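Local structure of R-imine reductase (Streptomyces kanamyceticus, 3ZGY) at residues S84-V89 / L106-S111; A88-L93 / R118-W123; G112-A117 / A183-A188; P21-G26 / P77-C82. The protein catalyses the NADPH-dependent, R-selective reduction of an imine substrate. All coordinates share one frame; numbering follows the deposited sequence.

Interaction 1 (S84-V89 / L106-S111)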
loop_
_atom_site.group_PDB
_atom_site.type_symbol
_atom_site.label_atom_id
_atom_site.label_comp_id
_atom_site.label_asym_id
_atom_site.label_seq_id
_atom_site.Cartn_x
_atom_site.Cartn_y
_atom_site.Cartn_z
ATOM N N SER D 84 -16.806 6.212 -20.331
ATOM C CA SER D 84 -16.996 5.824 -18.922
ATOM C C SER D 84 -16.759 4.346 -18.708
ATOM O O SER D 84 -16.147 3.972 -17.702
ATOM C CB SER D 84 -18.357 6.279 -18.404
ATOM O OG SER D 84 -19.362 5.714 -19.202
ATOM N N ASP D 85 -17.182 3.492 -19.649
ATOM C CA ASP D 85 -16.994 2.024 -19.483
ATOM C C ASP D 85 -17.234 1.270 -20.794
ATOM O O ASP D 85 -17.564 1.900 -21.800
ATOM C CB ASP D 85 -17.932 1.497 -18.406
ATOM C CG ASP D 85 -19.413 1.819 -18.714
ATOM O OD1 ASP D 85 -19.826 1.983 -19.882
ATOM O OD2 ASP D 85 -20.191 1.913 -17.770
ATOM N N TYR D 86 -17.055 -0.073 -20.790
ATOM C CA TYR D 86 -17.079 -0.869 -22.047
ATOM C C TYR D 86 -18.502 -0.901 -22.633
ATOM O O TYR D 86 -18.671 -0.971 -23.837
ATOM C CB TYR D 86 -16.411 -2.265 -21.887
ATOM C CG TYR D 86 -14.881 -2.186 -22.018
ATOM C CD1 TYR D 86 -14.115 -1.486 -21.100
ATOM C CD2 TYR D 86 -14.199 -2.782 -23.066
ATOM C CE1 TYR D 86 -12.746 -1.399 -21.204
ATOM C CE2 TYR D 86 -12.817 -2.721 -23.160
ATOM C CZ TYR D 86 -12.083 -1.998 -22.241
ATOM O OH TYR D 86 -10.677 -1.843 -22.327
ATOM N N ASP D 87 -19.514 -0.720 -21.800
ATOM C CA ASP D 87 -20.893 -0.572 -22.314
ATOM C C ASP D 87 -21.004 0.608 -23.219
ATOM O O ASP D 87 -21.640 0.518 -24.264
ATOM C CB ASP D 87 -21.927 -0.426 -21.181
ATOM C CG ASP D 87 -21.999 -1.668 -20.281
ATOM O OD1 ASP D 87 -21.639 -2.782 -20.731
ATOM O OD2 ASP D 87 -22.447 -1.537 -19.133
ATOM N N ALA D 88 -20.399 1.728 -22.831
ATOM C CA ALA D 88 -20.386 2.916 -23.727
ATOM C C ALA D 88 -19.581 2.622 -24.971
ATOM O O ALA D 88 -19.962 3.062 -26.074
ATOM C CB ALA D 88 -19.830 4.145 -23.018
ATOM N N VAL D 89 -18.475 1.878 -24.808
ATOM C CA VAL D 89 -17.664 1.560 -25.978
ATOM C C VAL D 89 -18.539 0.801 -26.934
ATOM O O VAL D 89 -18.546 1.071 -28.141
ATOM C CB VAL D 89 -16.402 0.752 -25.629
ATOM C CG1 VAL D 89 -15.687 0.311 -26.885
ATOM C CG2 VAL D 89 -15.437 1.569 -24.776
ATOM N N LEU D 106 -7.095 1.066 -33.326
ATOM C CA LEU D 106 -8.018 1.524 -32.299
ATOM C C LEU D 106 -7.355 1.314 -30.966
ATOM O O LEU D 106 -6.902 0.215 -30.663
ATOM C CB LEU D 106 -9.312 0.732 -32.370
ATOM C CG LEU D 106 -10.389 1.019 -31.351
ATOM C CD1 LEU D 106 -10.892 2.429 -31.526
ATOM C CD2 LEU D 106 -11.554 0.060 -31.548
ATOM N N VAL D 107 -7.221 2.384 -30.202
ATOM C CA VAL D 107 -6.602 2.320 -28.854
ATOM C C VAL D 107 -7.653 2.663 -27.793
ATOM O O VAL D 107 -8.226 3.756 -27.795
ATOM C CB VAL D 107 -5.454 3.303 -28.748
ATOM C CG1 VAL D 107 -4.897 3.272 -27.355
ATOM C CG2 VAL D 107 -4.380 2.962 -29.744
ATOM N N ASN D 108 -7.951 1.717 -26.941
ATOM C CA ASN D 108 -9.087 1.870 -26.048
ATOM C C ASN D 108 -8.625 2.007 -24.629
ATOM O O ASN D 108 -8.251 1.037 -23.978
ATOM C CB ASN D 108 -10.001 0.691 -26.172
ATOM C CG ASN D 108 -11.244 0.813 -25.322
ATOM O OD1 ASN D 108 -11.563 1.865 -24.750
ATOM N ND2 ASN D 108 -11.961 -0.288 -25.220
ATOM N N LEU D 109 -8.591 3.247 -24.166
ATOM C CA LEU D 109 -8.023 3.556 -22.863
ATOM C C LEU D 109 -9.095 3.613 -21.759
ATOM O O LEU D 109 -8.786 3.980 -20.620
ATOM C CB LEU D 109 -7.259 4.874 -22.953
ATOM C CG LEU D 109 -6.095 4.902 -23.939
ATOM C CD1 LEU D 109 -5.452 6.251 -23.909
ATOM C CD2 LEU D 109 -5.076 3.834 -23.622
ATOM N N THR D 110 -10.333 3.238 -22.100
ATOM C CA THR D 110 -11.381 2.993 -21.131
ATOM C C THR D 110 -10.991 1.919 -20.155
ATOM O O THR D 110 -10.377 0.918 -20.511
ATOM C CB THR D 110 -12.665 2.546 -21.834
ATOM O OG1 THR D 110 -12.957 3.468 -22.878
ATOM C CG2 THR D 110 -13.819 2.521 -20.907
ATOM N N SER D 111 -11.345 2.137 -18.892
ATOM C CA SER D 111 -11.131 1.136 -17.822
ATOM C C SER D 111 -12.172 0.035 -17.852
ATOM O O SER D 111 -13.341 0.299 -17.989
ATOM C CB SER D 111 -11.213 1.794 -16.450
ATOM O OG SER D 111 -10.059 2.535 -16.230
#
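Ser-84 and Asp-85 meet Thr-110 through their main chain: the methyl CG2 of Thr-110 rests 3.5 Å from Asp-85 CA and also packs against the carbonyl carbon of Ser-84. This methyl is anti to the backbone N of its own residue, which sends it into the turn that starts helix 86-93. The Asp-85 carboxylate leaves the contact and serves as N-cap, OD1 accepting from Ala-88 N at 3.0 Å. Tyr-86 then lays its ring between backbone and amide. On one side CE1 comes 3.4 Å from Thr-110 O, with Ser-111 O in the ring plane at the same edge; on the other, CE2 is 3.3 Å from Asn-108 ND2, the ring and amide planes 44° apart. The polar ends are bonded beyond the contact, Tyr-86 OH to Asp-133 and Asn-108 ND2 to Tyr-131 OH. One helical turn further on, Val-89 slides its CG2 past Thr-110, 3.7 Å from OG1, and meets the Asn-108 amide tip to tip. Asn-108 OD1 is gripped twice: Thr-110 OG1 donates to it in the carbonyl plane at 2.8 Å, and Thr-110 N, 3.2 Å away, reaches it from above that plane to close an Asx turn. The site lies where helix 86-93 begins and strand 105-108 ends in a beta-alpha-beta unit of the Rossmann domain, and Ser-84 and Ser-111 belong to the NADP(+) site, which is without cofactor here. With the polar groups of Asn-108 and Thr-110 partnered in their own turn and nearby, helix and strand meet mainly by van der Waals contact of Tyr-86, Val-89 and the Thr-110 methyl.

Interaction 2 (A88-L93 / R118-W123)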
loop_
_atom_site.group_PDB
_atom_site.type_symbol
_atom_site.label_atom_id
_atom_site.label_comp_id
_atom_site.label_asym_id
_atom_site.label_seq_id
_atom_site.Cartn_x
_atom_site.Cartn_y
_atom_site.Cartn_z
ATOM N N ALA D 88 -20.399 1.728 -22.831
ATOM C CA ALA D 88 -20.386 2.916 -23.727
ATOM C C ALA D 88 -19.581 2.622 -24.971
ATOM O O ALA D 88 -19.962 3.062 -26.074
ATOM C CB ALA D 88 -19.830 4.145 -23.018
ATOM N N VAL D 89 -18.475 1.878 -24.808
ATOM C CA VAL D 89 -17.664 1.560 -25.978
ATOM C C VAL D 89 -18.539 0.801 -26.934
ATOM O O VAL D 89 -18.546 1.071 -28.141
ATOM C CB VAL D 89 -16.402 0.752 -25.629
ATOM C CG1 VAL D 89 -15.687 0.311 -26.885
ATOM C CG2 VAL D 89 -15.437 1.569 -24.776
ATOM N N HIS D 90 -19.220 -0.212 -26.398
ATOM C CA HIS D 90 -20.187 -1.022 -27.174
ATOM C C HIS D 90 -21.152 -0.120 -27.911
ATOM O O HIS D 90 -21.376 -0.273 -29.105
ATOM C CB HIS D 90 -21.009 -1.940 -26.253
ATOM C CG HIS D 90 -20.383 -3.259 -25.999
ATOM N ND1 HIS D 90 -20.233 -4.201 -26.977
ATOM C CD2 HIS D 90 -19.824 -3.776 -24.885
ATOM C CE1 HIS D 90 -19.583 -5.238 -26.481
ATOM N NE2 HIS D 90 -19.325 -5.004 -25.215
ATOM N N ALA D 91 -21.728 0.821 -27.179
ATOM C CA ALA D 91 -22.802 1.672 -27.718
ATOM C C ALA D 91 -22.323 2.599 -28.856
ATOM O O ALA D 91 -23.064 2.866 -29.797
ATOM C CB ALA D 91 -23.453 2.452 -26.587
ATOM N N LEU D 92 -21.070 3.039 -28.790
ATOM C CA LEU D 92 -20.575 3.950 -29.793
ATOM C C LEU D 92 -20.001 3.242 -30.967
ATOM O O LEU D 92 -20.107 3.748 -32.072
ATOM C CB LEU D 92 -19.496 4.843 -29.202
ATOM C CG LEU D 92 -19.963 5.728 -28.055
ATOM C CD1 LEU D 92 -18.797 6.563 -27.581
ATOM C CD2 LEU D 92 -21.109 6.604 -28.521
ATOM N N LEU D 93 -19.348 2.105 -30.746
ATOM C CA LEU D 93 -18.598 1.463 -31.811
ATOM C C LEU D 93 -19.363 0.322 -32.553
ATOM O O LEU D 93 -19.180 0.148 -33.737
ATOM C CB LEU D 93 -17.309 0.912 -31.259
ATOM C CG LEU D 93 -16.333 1.933 -30.688
ATOM C CD1 LEU D 93 -14.997 1.266 -30.395
ATOM C CD2 LEU D 93 -16.147 3.110 -31.629
ATOM N N ARG D 118 -10.392 -8.478 -23.837
ATOM C CA ARG D 118 -10.202 -9.561 -24.764
ATOM C C ARG D 118 -11.364 -9.684 -25.744
ATOM O O ARG D 118 -11.137 -9.998 -26.890
ATOM C CB ARG D 118 -9.931 -10.828 -24.014
ATOM C CG ARG D 118 -8.607 -10.741 -23.259
ATOM C CD ARG D 118 -8.327 -11.968 -22.391
ATOM N NE ARG D 118 -6.979 -11.909 -21.843
ATOM C CZ ARG D 118 -6.655 -12.151 -20.573
ATOM N NH1 ARG D 118 -7.580 -12.461 -19.622
ATOM N NH2 ARG D 118 -5.386 -12.082 -20.223
ATOM N N GLU D 119 -12.569 -9.331 -25.336
ATOM C CA GLU D 119 -13.725 -9.305 -26.245
ATOM C C GLU D 119 -13.549 -8.253 -27.322
ATOM O O GLU D 119 -13.755 -8.529 -28.513
ATOM C CB GLU D 119 -15.015 -9.010 -25.506
ATOM C CG GLU D 119 -16.303 -9.167 -26.325
ATOM C CD GLU D 119 -16.670 -7.937 -27.154
ATOM O OE1 GLU D 119 -16.509 -6.785 -26.670
ATOM O OE2 GLU D 119 -17.087 -8.127 -28.331
ATOM N N ARG D 120 -13.149 -7.050 -26.920
ATOM C CA ARG D 120 -12.970 -5.991 -27.902
ATOM C C ARG D 120 -11.856 -6.296 -28.874
ATOM O O ARG D 120 -11.995 -6.037 -30.055
ATOM C CB ARG D 120 -12.683 -4.647 -27.241
ATOM C CG ARG D 120 -13.896 -3.993 -26.635
ATOM C CD ARG D 120 -14.820 -3.416 -27.661
ATOM N NE ARG D 120 -15.864 -4.344 -28.045
ATOM C CZ ARG D 120 -16.830 -4.040 -28.900
ATOM N NH1 ARG D 120 -16.868 -2.857 -29.444
ATOM N NH2 ARG D 120 -17.745 -4.930 -29.213
ATOM N N ALA D 121 -10.765 -6.868 -28.375
ATOM C CA ALA D 121 -9.731 -7.365 -29.267
ATOM C C ALA D 121 -10.284 -8.327 -30.312
ATOM O O ALA D 121 -10.043 -8.127 -31.504
ATOM C CB ALA D 121 -8.630 -8.027 -28.487
ATOM N N ALA D 122 -11.053 -9.349 -29.905
ATOM C CA ALA D 122 -11.689 -10.215 -30.912
ATOM C C ALA D 122 -12.589 -9.427 -31.902
ATOM O O ALA D 122 -12.551 -9.604 -33.119
ATOM C CB ALA D 122 -12.459 -11.305 -30.231
ATOM N N TRP D 123 -13.360 -8.501 -31.363
ATOM C CA TRP D 123 -14.283 -7.706 -32.163
ATOM C C TRP D 123 -13.558 -6.829 -33.146
ATOM O O TRP D 123 -13.866 -6.816 -34.325
ATOM C CB TRP D 123 -15.120 -6.849 -31.244
ATOM C CG TRP D 123 -15.922 -5.876 -31.888
ATOM C CD1 TRP D 123 -17.128 -6.050 -32.319
ATOM C CD2 TRP D 123 -15.591 -4.501 -32.124
ATOM N NE1 TRP D 123 -17.598 -4.908 -32.876
ATOM C CE2 TRP D 123 -16.666 -3.936 -32.786
ATOM C CE3 TRP D 123 -14.489 -3.703 -31.824
ATOM C CZ2 TRP D 123 -16.719 -2.612 -33.134
ATOM C CZ3 TRP D 123 -14.517 -2.395 -32.210
ATOM C CH2 TRP D 123 -15.624 -1.857 -32.862
HETATM O O HOH W 1 -16.220 -5.878 -24.224
#
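Glu-119 OE1 is gripped by Arg-120 and a water beside the imidazole of His-90, whose CE1 is 3.4 Å away. Arg-120 NE donates to this oxygen at 2.9 Å, on the syn side of the carboxylate and close to the guanidinium plane, in a salt bridge between sequence neighbours; Arg-120 NH2 adds weak bonds to both carboxylate oxygens. The water donates to OE1 at 2.6 Å and lies at a weak, longer distance from His-90 NE2. The Arg-120 chain, bent at chi2 and chi3, curls its guanidinium back between two aromatic side chains on opposite faces. His-90 ND1 lies over one face, its ring plane turned 56° from the guanidinium; on the other is Trp-123, with Arg-120 NH1 3.3 Å above the centre of its ring system. Asp-94, just past the first segment, accepts from His-90 ND1 and makes a salt bridge with Arg-120 NH2, tying the two groups together. The segments 88-93 and 118-123 run nearly parallel, 16° apart, as successive helices on one side of a Rossmann sheet do. Their axes come no closer than 12.3 Å, a gap spanned by long side chains. Val-89 CG1 slides past the aliphatic Arg-120 CD, 3.9 Å away. Leu-93 CB approaches the guanidinium edge and, at 3.6 Å, CH2 of Trp-123, the two side chains crossing at about a right angle. Leu-106 of strand 105-108 touches both Leu-93 and Trp-123.

Interaction 3 (G112-A117 / A183-A188)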
loop_
_atom_site.group_PDB
_atom_site.type_symbol
_atom_site.label_atom_id
_atom_site.label_comp_id
_atom_site.label_asym_id
_atom_site.label_seq_id
_atom_site.Cartn_x
_atom_site.Cartn_y
_atom_site.Cartn_z
ATOM N N GLY D 112 -11.738 -1.200 -17.705
ATOM C CA GLY D 112 -12.646 -2.345 -17.641
ATOM C C GLY D 112 -11.946 -3.629 -17.237
ATOM O O GLY D 112 -10.815 -3.618 -16.854
ATOM N N THR D 113 -12.579 -4.772 -17.375
ATOM C CA THR D 113 -11.909 -5.988 -17.010
ATOM C C THR D 113 -11.154 -6.548 -18.177
ATOM O O THR D 113 -11.421 -6.212 -19.335
ATOM C CB THR D 113 -12.930 -7.010 -16.584
ATOM O OG1 THR D 113 -13.891 -7.155 -17.645
ATOM C CG2 THR D 113 -13.631 -6.539 -15.302
ATOM N N SER D 114 -10.253 -7.465 -17.863
ATOM C CA SER D 114 -9.554 -8.194 -18.864
ATOM C C SER D 114 -10.492 -8.880 -19.839
ATOM O O SER D 114 -10.212 -8.934 -21.037
ATOM C CB SER D 114 -8.632 -9.197 -18.228
ATOM O OG SER D 114 -9.342 -10.235 -17.670
ATOM N N ALA D 115 -11.632 -9.377 -19.372
ATOM C CA ALA D 115 -12.538 -10.087 -20.283
ATOM C C ALA D 115 -13.118 -9.111 -21.253
ATOM O O ALA D 115 -13.363 -9.457 -22.425
ATOM C CB ALA D 115 -13.641 -10.806 -19.525
ATOM N N GLN D 116 -13.351 -7.889 -20.779
ATOM C CA GLN D 116 -13.902 -6.895 -21.677
ATOM C C GLN D 116 -12.864 -6.503 -22.745
ATOM O O GLN D 116 -13.223 -6.253 -23.900
ATOM C CB GLN D 116 -14.401 -5.689 -20.942
ATOM C CG GLN D 116 -15.534 -6.032 -20.037
ATOM C CD GLN D 116 -16.023 -4.855 -19.217
ATOM O OE1 GLN D 116 -17.203 -4.581 -19.195
ATOM N NE2 GLN D 116 -15.135 -4.177 -18.544
ATOM N N ALA D 117 -11.600 -6.490 -22.347
ATOM C CA ALA D 117 -10.537 -6.143 -23.248
ATOM C C ALA D 117 -10.356 -7.242 -24.295
ATOM O O ALA D 117 -10.199 -6.979 -25.506
ATOM C CB ALA D 117 -9.260 -5.922 -22.480
ATOM N N ALA D 183 -3.191 -4.715 -19.563
ATOM C CA ALA D 183 -3.354 -3.395 -18.982
ATOM C C ALA D 183 -4.439 -3.416 -17.872
ATOM O O ALA D 183 -4.232 -2.828 -16.841
ATOM C CB ALA D 183 -3.673 -2.391 -20.035
ATOM N N SER D 184 -5.511 -4.176 -18.061
ATOM C CA SER D 184 -6.596 -4.324 -17.059
ATOM C C SER D 184 -6.101 -4.986 -15.795
ATOM O O SER D 184 -6.419 -4.580 -14.718
ATOM C CB SER D 184 -7.766 -5.146 -17.649
ATOM O OG SER D 184 -8.505 -4.396 -18.625
ATOM N N LEU D 185 -5.301 -6.017 -15.954
ATOM C CA LEU D 185 -4.696 -6.699 -14.845
ATOM C C LEU D 185 -3.694 -5.875 -14.070
ATOM O O LEU D 185 -3.651 -5.948 -12.851
ATOM C CB LEU D 185 -4.019 -7.945 -15.373
ATOM C CG LEU D 185 -4.820 -9.260 -15.427
ATOM C CD1 LEU D 185 -6.313 -9.073 -15.384
ATOM C CD2 LEU D 185 -4.403 -10.062 -16.641
ATOM N N TYR D 186 -2.877 -5.092 -14.755
ATOM C CA TYR D 186 -1.929 -4.187 -14.064
ATOM C C TYR D 186 -2.683 -3.095 -13.308
ATOM O O TYR D 186 -2.310 -2.725 -12.221
ATOM C CB TYR D 186 -0.995 -3.505 -15.057
ATOM C CG TYR D 186 0.268 -4.266 -15.311
ATOM C CD1 TYR D 186 0.302 -5.296 -16.214
ATOM C CD2 TYR D 186 1.457 -3.939 -14.670
ATOM C CE1 TYR D 186 1.474 -6.012 -16.437
ATOM C CE2 TYR D 186 2.633 -4.662 -14.897
ATOM C CZ TYR D 186 2.631 -5.680 -15.806
ATOM O OH TYR D 186 3.771 -6.416 -16.064
ATOM N N ASP D 187 -3.749 -2.598 -13.912
ATOM C CA ASP D 187 -4.591 -1.592 -13.318
ATOM C C ASP D 187 -5.201 -2.187 -12.059
ATOM O O ASP D 187 -5.227 -1.556 -11.008
ATOM C CB ASP D 187 -5.670 -1.184 -14.366
ATOM C CG ASP D 187 -6.407 0.119 -14.057
ATOM O OD1 ASP D 187 -5.923 0.826 -13.159
ATOM O OD2 ASP D 187 -7.481 0.408 -14.724
ATOM N N ALA D 188 -5.718 -3.405 -12.145
ATOM C CA ALA D 188 -6.301 -4.033 -10.957
ATOM C C ALA D 188 -5.245 -4.191 -9.850
ATOM O O ALA D 188 -5.527 -3.948 -8.710
ATOM C CB ALA D 188 -6.866 -5.384 -11.336
HETATM O O HOH W 2 -8.934 -1.757 -18.594
#
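Ser-114 and Ser-184 bring the two backbones together, their CA atoms 5.2 Å apart, where the first turn of helix 114-126 meets the side of helix 182-209. Gly-112 approaches in a nearly extended conformation, and Thr-113 takes the N-cap position, its OG1 accepting from Gln-116 N at 3.3 Å. Ser-184 is the central side chain. Its CB packs 3.4 Å from Ser-114 N, while its hydroxyl, anti to the carbonyl carbon of its own residue (chi1 -72°), points toward the chain entering the cap. There a water bridges the segments: it accepts from Gly-112 N at 3.0 Å and shares a hydrogen bond of 2.7 Å with Ser-184 OG. Ala-117, a turn into the first helix, presents its CB to the same hydroxyl, 4.2 Å away. Helix 182-209 is the long helix that leads out of the Rossmann domain into the C-terminal domain of this 6-phosphogluconate dehydrogenase-like fold, so the contact seats the start of that connection against the nucleotide-binding part, next to Ser-111 of the NADP(+) site. Next to Ser-184, Leu-185 brings CD1 to 3.7 Å from Ser-114 CB. The hydroxyl of Ser-114 looks to the other chain: OG is hydrogen-bonded to Glu-265 of the second subunit, a residue that also packs on Thr-113 and Leu-185. The next residue along the helix, Tyr-186, sets its ring edge-to-face with Phe-221 of the second subunit.

Interaction 4 (P21-G26 / P77-C82)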
loop_
_atom_site.group_PDB
_atom_site.type_symbol
_atom_site.label_atom_id
_atom_site.label_comp_id
_atom_site.label_asym_id
_atom_site.label_seq_id
_atom_site.Cartn_x
_atom_site.Cartn_y
_atom_site.Cartn_z
ATOM N N PRO D 21 -2.318 12.347 -37.993
ATOM C CA PRO D 21 -3.629 12.637 -37.450
ATOM C C PRO D 21 -4.140 11.588 -36.470
ATOM O O PRO D 21 -3.855 10.404 -36.653
ATOM C CB PRO D 21 -4.542 12.685 -38.676
ATOM C CG PRO D 21 -3.746 12.207 -39.831
ATOM C CD PRO D 21 -2.372 11.829 -39.358
ATOM N N VAL D 22 -4.838 12.057 -35.422
ATOM C CA VAL D 22 -5.406 11.213 -34.387
ATOM C C VAL D 22 -6.794 11.696 -33.946
ATOM O O VAL D 22 -7.001 12.876 -33.808
ATOM C CB VAL D 22 -4.491 11.035 -33.155
ATOM C CG1 VAL D 22 -3.054 11.221 -33.502
ATOM C CG2 VAL D 22 -4.824 11.961 -32.073
ATOM N N THR D 23 -7.719 10.751 -33.747
ATOM C CA THR D 23 -9.060 11.021 -33.290
ATOM C C THR D 23 -9.179 10.654 -31.823
ATOM O O THR D 23 -8.505 9.713 -31.342
ATOM C CB THR D 23 -10.066 10.263 -34.137
ATOM O OG1 THR D 23 -10.120 10.885 -35.442
ATOM C CG2 THR D 23 -11.430 10.270 -33.529
ATOM N N VAL D 24 -9.966 11.443 -31.080
ATOM C CA VAL D 24 -10.220 11.146 -29.680
ATOM C C VAL D 24 -11.705 11.096 -29.517
ATOM O O VAL D 24 -12.397 12.066 -29.815
ATOM C CB VAL D 24 -9.606 12.173 -28.725
ATOM C CG1 VAL D 24 -10.087 11.922 -27.315
ATOM C CG2 VAL D 24 -8.094 12.079 -28.743
ATOM N N ILE D 25 -12.197 9.974 -29.002
ATOM C CA ILE D 25 -13.622 9.783 -28.825
ATOM C C ILE D 25 -13.955 9.665 -27.369
ATOM O O ILE D 25 -13.413 8.811 -26.644
ATOM C CB ILE D 25 -14.108 8.563 -29.584
ATOM C CG1 ILE D 25 -14.156 8.929 -31.067
ATOM C CG2 ILE D 25 -15.495 8.157 -29.127
ATOM C CD1 ILE D 25 -14.167 7.735 -31.976
ATOM N N GLY D 26 -14.838 10.560 -26.946
ATOM C CA GLY D 26 -15.167 10.682 -25.545
ATOM C C GLY D 26 -14.408 11.864 -24.981
ATOM O O GLY D 26 -13.173 11.842 -24.990
ATOM N N PRO D 77 -5.995 7.701 -38.995
ATOM C CA PRO D 77 -5.626 6.284 -38.961
ATOM C C PRO D 77 -5.474 5.743 -37.525
ATOM O O PRO D 77 -5.512 4.524 -37.329
ATOM C CB PRO D 77 -4.281 6.267 -39.706
ATOM C CG PRO D 77 -3.666 7.557 -39.372
ATOM C CD PRO D 77 -4.819 8.547 -39.210
ATOM N N LEU D 78 -5.310 6.638 -36.553
ATOM C CA LEU D 78 -5.207 6.264 -35.130
ATOM C C LEU D 78 -6.412 6.793 -34.373
ATOM O O LEU D 78 -6.613 8.000 -34.376
ATOM C CB LEU D 78 -3.993 6.912 -34.536
ATOM C CG LEU D 78 -3.746 6.667 -33.072
ATOM C CD1 LEU D 78 -3.531 5.191 -32.826
ATOM C CD2 LEU D 78 -2.518 7.422 -32.606
ATOM N N VAL D 79 -7.207 5.910 -33.750
ATOM C CA VAL D 79 -8.449 6.291 -33.096
ATOM C C VAL D 79 -8.381 5.960 -31.617
ATOM O O VAL D 79 -8.276 4.806 -31.254
ATOM C CB VAL D 79 -9.640 5.548 -33.677
ATOM C CG1 VAL D 79 -10.942 5.947 -32.991
ATOM C CG2 VAL D 79 -9.743 5.885 -35.136
ATOM N N VAL D 80 -8.462 6.976 -30.750
ATOM C CA VAL D 80 -8.351 6.749 -29.313
ATOM C C VAL D 80 -9.710 6.909 -28.654
ATOM O O VAL D 80 -10.393 7.886 -28.866
ATOM C CB VAL D 80 -7.358 7.709 -28.712
ATOM C CG1 VAL D 80 -7.310 7.549 -27.186
ATOM C CG2 VAL D 80 -5.978 7.461 -29.253
ATOM N N VAL D 81 -10.062 5.981 -27.804
ATOM C CA VAL D 81 -11.351 6.000 -27.162
ATOM C C VAL D 81 -11.193 6.065 -25.673
ATOM O O VAL D 81 -10.484 5.225 -25.066
ATOM C CB VAL D 81 -12.116 4.707 -27.484
ATOM C CG1 VAL D 81 -13.466 4.688 -26.789
ATOM C CG2 VAL D 81 -12.328 4.606 -28.998
ATOM N N CYS D 82 -11.856 7.034 -25.067
ATOM C CA CYS D 82 -11.865 7.135 -23.611
ATOM C C CYS D 82 -13.215 7.550 -23.096
ATOM O O CYS D 82 -13.608 8.714 -23.247
ATOM C CB CYS D 82 -10.831 8.117 -23.168
ATOM S SG CYS D 82 -10.492 7.800 -21.422
#
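Pro-21 and Pro-77 set their rings at about a right angle, CG of Pro-21 3.9 Å from CD of Pro-77, where two parallel strands begin to pair. From there the peptides form a two-stranded piece of sheet with largely apolar faces. One face carries Val-22, Val-24, Leu-78 and Val-80; on it Val-22 and Leu-78 lie side by side, CG1 to CD2 3.9 Å. The other carries Thr-23, Ile-25, Val-79 and Val-81. Here Ile-25, its CG1 anti to the carbonyl carbon, reaches back along the sheet to place CD1 3.8 Å from Val-79 CG1. Between the faces the backbones are joined in the usual parallel manner, with residues of one strand bonding to both neighbours of their partner. Thr-23 N donates to Leu-78 O at 3.0 Å and Thr-23 O accepts from Val-80 N at 2.8 Å; Ile-25 likewise uses N to Val-80 O and O to Cys-82 N, each 2.8 Å. The CA-H groups of Val-22, Val-24 and Gly-26 lean on carbonyls of the second strand. Gly-26, with a positive phi of 101°, turns the chain out of the strand and opens a GxGxxG sequence consistent with the dinucleotide-binding turn of Rossmann folds. The pair lies in the middle of the parallel part of a mixed sheet, strand 45-48 bonded beside 22-25 and strand 105-108 beside 78-81. Phe-38 of helix 29-40 covers Val-22 and Val-24, and on the other face Thr-23 OG1 is hydrogen-bonded to Ser-76 and to Ala-72 O of helix 69-75.

In the fold
Interactions 4, 1 and 2 move outward through one Rossmann domain. The 21-26/77-82 pairing is buried sheet core, held by regular main-chain bonds; interaction 1 is partly buried, where the neighbouring strand 105-108 ends, and relies on an aromatic ring and an Asx turn. Interaction 2 shares Val-89 and helix 86-93 with it but lies further out and brings in charged groups and water; Leu-106 of interaction 1 touches it. Interaction 3 uses the start of the same helix 114-126, yet looks away from the sheet to helix 182-209 and the second subunit; it is buried, small and water-bridged. Tyr-86 touches both Gly-112 and Arg-120, linking interactions 1, 2 and 3.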